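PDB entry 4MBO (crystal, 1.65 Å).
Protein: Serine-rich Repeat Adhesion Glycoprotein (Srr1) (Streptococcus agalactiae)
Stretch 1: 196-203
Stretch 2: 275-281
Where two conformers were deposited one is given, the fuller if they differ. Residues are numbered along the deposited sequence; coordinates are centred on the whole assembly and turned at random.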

ATOM      1  N   GLU A 196       6.067   4.595  18.158  1.00 19.20           N
ATOM      2  CA  GLU A 196       5.221   4.852  19.324  1.00 21.60           C
ATOM      3  C   GLU A 196       5.485   6.209  20.012  1.00 21.89           C
ATOM      4  O   GLU A 196       4.705   6.650  20.861  1.00 23.77           O
ATOM      5  CB  GLU A 196       5.407   3.726  20.359  1.00 24.64           C
ATOM      6  CG  GLU A 196       5.028   2.343  19.858  1.00 27.42           C
ATOM      7  CD  GLU A 196       3.545   2.100  19.903  1.00 35.42           C
ATOM      8  OE1 GLU A 196       3.020   1.987  21.034  1.00 40.94           O
ATOM      9  OE2 GLU A 196       2.908   2.023  18.831  1.00 40.04           O
ATOM     10  N   GLY A 197       6.586   6.854  19.663  1.00 20.44           N
ATOM     11  CA  GLY A 197       6.929   8.130  20.293  1.00 21.25           C
ATOM     12  C   GLY A 197       7.162   7.962  21.789  1.00 21.58           C
ATOM     13  O   GLY A 197       6.560   8.677  22.604  1.00 22.53           O
ATOM     14  N   LYS A 198       8.035   7.014  22.131  0.50 20.82           N
ATOM     15  CA  LYS A 198       8.414   6.713  23.513  0.50 22.05           C
ATOM     16  C   LYS A 198       9.912   6.924  23.669  0.50 21.92           C
ATOM     17  O   LYS A 198      10.636   7.046  22.687  0.50 20.91           O
ATOM     18  CB  LYS A 198       8.135   5.240  23.843  0.50 22.37           C
ATOM     19  CG  LYS A 198       6.732   4.731  23.557  0.50 23.12           C
ATOM     20  CD  LYS A 198       6.619   3.215  23.794  0.50 24.07           C
ATOM     21  CE  LYS A 198       6.928   2.837  25.242  0.50 25.69           C
ATOM     22  NZ  LYS A 198       6.655   1.407  25.585  0.50 26.26           N
ATOM     23  N   GLU A 199      10.396   6.983  24.903  1.00 23.54           N
ATOM     24  CA  GLU A 199      11.835   7.004  25.081  1.00 24.83           C
ATOM     25  C   GLU A 199      12.366   5.634  24.626  1.00 22.16           C
ATOM     26  O   GLU A 199      11.748   4.591  24.919  1.00 23.22           O
ATOM     27  CB  GLU A 199      12.204   7.219  26.538  1.00 27.99           C
ATOM     28  CG  GLU A 199      11.840   8.607  27.055  1.00 32.65           C
ATOM     29  CD  GLU A 199      12.614   9.732  26.350  1.00 35.20           C
ATOM     30  OE1 GLU A 199      13.803   9.499  26.023  1.00 41.01           O
ATOM     31  OE2 GLU A 199      12.055  10.855  26.152  1.00 35.69           O
ATOM     32  N   MET A 200      13.480   5.644  23.910  1.00 20.38           N
ATOM     33  CA  MET A 200      14.193   4.411  23.547  1.00 20.20           C
ATOM     34  C   MET A 200      15.526   4.491  24.276  1.00 20.62           C
ATOM     35  O   MET A 200      16.127   5.556  24.361  1.00 20.38           O
ATOM     36  CB  MET A 200      14.364   4.211  22.047  1.00 19.40           C
ATOM     37  CG  MET A 200      13.027   4.213  21.317  1.00 20.24           C
ATOM     38  SD  MET A 200      13.040   3.253  19.797  1.00 19.36           S
ATOM     39  CE  MET A 200      14.484   3.945  19.050  1.00 18.63           C
ATOM     40  N   TYR A 201      15.970   3.367  24.803  1.00 19.35           N
ATOM     41  CA  TYR A 201      17.119   3.350  25.669  1.00 20.53           C
ATOM     42  C   TYR A 201      17.773   1.993  25.817  1.00 19.72           C
ATOM     43  O   TYR A 201      17.080   0.974  25.930  1.00 20.46           O
ATOM     44  CB  TYR A 201      16.614   3.798  27.049  1.00 23.09           C
ATOM     45  CG  TYR A 201      17.512   3.626  28.260  1.00 24.13           C
ATOM     46  CD1 TYR A 201      18.565   4.512  28.499  1.00 25.17           C
ATOM     47  CD2 TYR A 201      17.233   2.666  29.235  1.00 25.30           C
ATOM     48  CE1 TYR A 201      19.352   4.413  29.627  1.00 27.36           C
ATOM     49  CE2 TYR A 201      18.026   2.562  30.383  1.00 27.21           C
ATOM     50  CZ  TYR A 201      19.077   3.434  30.565  1.00 28.13           C
ATOM     51  OH  TYR A 201      19.853   3.344  31.699  1.00 29.51           O
ATOM     52  N   PHE A 202      19.097   2.016  25.854  1.00 19.86           N
ATOM     53  CA  PHE A 202      19.926   0.880  26.229  1.00 19.47           C
ATOM     54  C   PHE A 202      20.779   1.372  27.394  1.00 22.08           C
ATOM     55  O   PHE A 202      21.489   2.375  27.263  1.00 22.96           O
ATOM     56  CB  PHE A 202      20.933   0.422  25.153  1.00 19.44           C
ATOM     57  CG  PHE A 202      20.356  -0.352  24.007  1.00 17.87           C
ATOM     58  CD1 PHE A 202      19.100  -0.935  24.054  1.00 17.80           C
ATOM     59  CD2 PHE A 202      21.150  -0.609  22.897  1.00 17.91           C
ATOM     60  CE1 PHE A 202      18.622  -1.683  23.001  1.00 16.97           C
ATOM     61  CE2 PHE A 202      20.694  -1.398  21.848  1.00 17.46           C
ATOM     62  CZ  PHE A 202      19.411  -1.922  21.890  1.00 17.17           C
ATOM     63  N   ALA A 203      20.715   0.675  28.514  1.00 23.30           N
ATOM     64  CA  ALA A 203      21.505   1.037  29.704  1.00 26.19           C
ATOM     65  C   ALA A 203      22.995   0.923  29.457  1.00 27.13           C
ATOM     66  O   ALA A 203      23.428   0.227  28.524  1.00 26.44           O
ATOM     67  CB  ALA A 203      21.111   0.141  30.874  1.00 28.59           C
ATOM     68  N   THR A 275      24.021   6.783  19.548  1.00 19.53           N
ATOM     69  CA  THR A 275      23.556   7.098  20.900  1.00 20.08           C
ATOM     70  C   THR A 275      22.919   5.902  21.517  1.00 19.95           C
ATOM     71  O   THR A 275      22.516   4.980  20.805  1.00 18.95           O
ATOM     72  CB  THR A 275      22.524   8.263  20.904  1.00 22.40           C
ATOM     73  OG1 THR A 275      22.147   8.578  22.266  1.00 25.36           O
ATOM     74  CG2 THR A 275      21.296   7.904  20.080  1.00 22.66           C
ATOM     75  N   ASN A 276      22.888   5.863  22.858  1.00 20.83           N
ATOM     76  CA  ASN A 276      22.151   4.827  23.541  1.00 22.06           C
ATOM     77  C   ASN A 276      20.726   5.294  23.959  1.00 21.42           C
ATOM     78  O   ASN A 276      19.987   4.541  24.579  1.00 21.41           O
ATOM     79  CB  ASN A 276      22.921   4.352  24.778  1.00 23.67           C
ATOM     80  CG  ASN A 276      22.951   5.402  25.856  1.00 27.77           C
ATOM     81  OD1 ASN A 276      23.182   6.572  25.575  1.00 27.38           O
ATOM     82  ND2 ASN A 276      22.656   5.006  27.082  1.00 31.03           N
ATOM     83  N   SER A 277      20.358   6.508  23.562  0.60 21.77           N
ATOM     84  CA  SER A 277      19.073   7.081  23.926  0.60 23.60           C
ATOM     85  C   SER A 277      18.488   7.910  22.800  0.60 22.94           C
ATOM     86  O   SER A 277      19.178   8.741  22.202  0.60 22.97           O
ATOM     87  CB  SER A 277      19.248   7.969  25.163  0.60 26.47           C
ATOM     88  OG  SER A 277      18.014   8.511  25.608  0.60 30.06           O
ATOM     89  N   ILE A 278      17.217   7.655  22.502  1.00 22.32           N
ATOM     90  CA  ILE A 278      16.479   8.430  21.508  1.00 22.05           C
ATOM     91  C   ILE A 278      15.255   8.924  22.266  1.00 21.43           C
ATOM     92  O   ILE A 278      14.546   8.144  22.921  1.00 21.43           O
ATOM     93  CB  ILE A 278      16.122   7.592  20.272  1.00 20.66           C
ATOM     94  CG1 ILE A 278      17.413   7.311  19.466  1.00 20.52           C
ATOM     95  CG2 ILE A 278      15.085   8.312  19.414  1.00 21.67           C
ATOM     96  CD1 ILE A 278      17.264   6.347  18.312  1.00 20.83           C
ATOM     97  N   SER A 279      15.010  10.227  22.203  0.70 23.08           N
ATOM     98  CA  SER A 279      13.904  10.795  22.956  0.70 24.01           C
ATOM     99  C   SER A 279      12.539  10.461  22.378  0.70 23.11           C
ATOM    100  O   SER A 279      12.395  10.082  21.213  0.70 22.57           O
ATOM    101  CB  SER A 279      14.053  12.306  23.124  0.70 27.77           C
ATOM    102  OG  SER A 279      13.900  12.978  21.902  0.70 29.15           O
ATOM    103  N   SER A 280      11.521  10.662  23.197  1.00 22.52           N
ATOM    104  CA  SER A 280      10.142  10.345  22.800  1.00 21.70           C
ATOM    105  C   SER A 280       9.677  11.120  21.584  1.00 22.09           C
ATOM    106  O   SER A 280       8.829  10.622  20.856  1.00 22.94           O
ATOM    107  CB  SER A 280       9.174  10.568  23.957  1.00 23.44           C
ATOM    108  OG  SER A 280       9.205  11.916  24.370  1.00 25.87           O
ATOM    109  N   THR A 281      10.215  12.319  21.388  1.00 22.18           N
ATOM    110  CA  THR A 281       9.832  13.188  20.279  1.00 23.71           C
ATOM    111  C   THR A 281      10.659  13.018  19.019  1.00 22.46           C
ATOM    112  O   THR A 281      10.470  13.749  18.036  1.00 23.04           O
ATOM    113  CB  THR A 281       9.878  14.666  20.725  1.00 25.98           C
ATOM    114  OG1 THR A 281      11.138  14.922  21.339  1.00 28.75           O
ATOM    115  CG2 THR A 281       8.789  14.918  21.741  1.00 28.13           C
TER
HETATM  116  O   HOH W   1      15.752   7.691  26.155  1.00 38.52           O

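How does stretch 2 take hold of the other chain segment as it enters the contact? Thr275 stays out of reach and turns its hydroxyl back on its own stretch, where Thr275 OG1 donates to Ser277 O at 3.0 Å. Asn276 makes the first grip, and it does so twice on Phe202. Asn276 O accepts from Phe202 N at 3.0 Å, while Asn276 ND2 donates to Phe202 O at 2.9 Å. Both polar backbone atoms of Phe202 are thus bound by one residue. Asn276 O also receives a CA-H...O contact from Tyr201 CA at 3.3 Å.

What makes the middle of the contact a sheet? Here the stretches run antiparallel, and Ser277 faces Tyr201 as a non-hydrogen-bonded pair, their CA atoms 4.6 Å apart and their side chains on the same face. Ser277 CA also approaches Met200 O at 3.3 Å in a CA-H...O contact, beside the N-H bond that this oxygen accepts from Ile278. A water adds a polar link: its O lies 2.5 Å from Ser277 OG, and is placed to donate to Glu199 OE1 at 2.7 Å and to Met200 O at 2.8 Å.

How does Ile278 join backbone pairing to apolar packing? It forms a hydrogen-bonded antiparallel pair with Met200: Met200 N donates to Ile278 O at 2.9 Å, nearly straight at 176°, and Ile278 N donates to Met200 O at 3.0 Å. Paired residues send their side chains to the same side and neighbours along a strand alternate, so Met200 and Ile278 share the face opposite that of Tyr201 and Ser277. There the buried side chains meet, with Met200 CE 3.7 Å from Ile278 CD1.

What holds the stretches together once the strand pairing ends? Ser279 points away overall, though Ser279 CB still lies 3.9 Å from Glu199 OE2. Glu199 OE2 also accepts a hydrogen bond from Ser280 N at 3.0 Å, so a side chain takes up the backbone donor beyond the ladder. Glu199 can do this because its end comes nearer to stretch 2 even though its CA-to-CB bond points sideways. Ser280 CA adds a CA-H...O contact to Lys198 O at 3.3 Å, and Ser280 O lies 3.2 Å from Gly197 CA. Gly197 has a positive phi of 63°, which by itself favours glycine, and an ideal CB on Gly197 would sit 3.4 Å from Ser280 O.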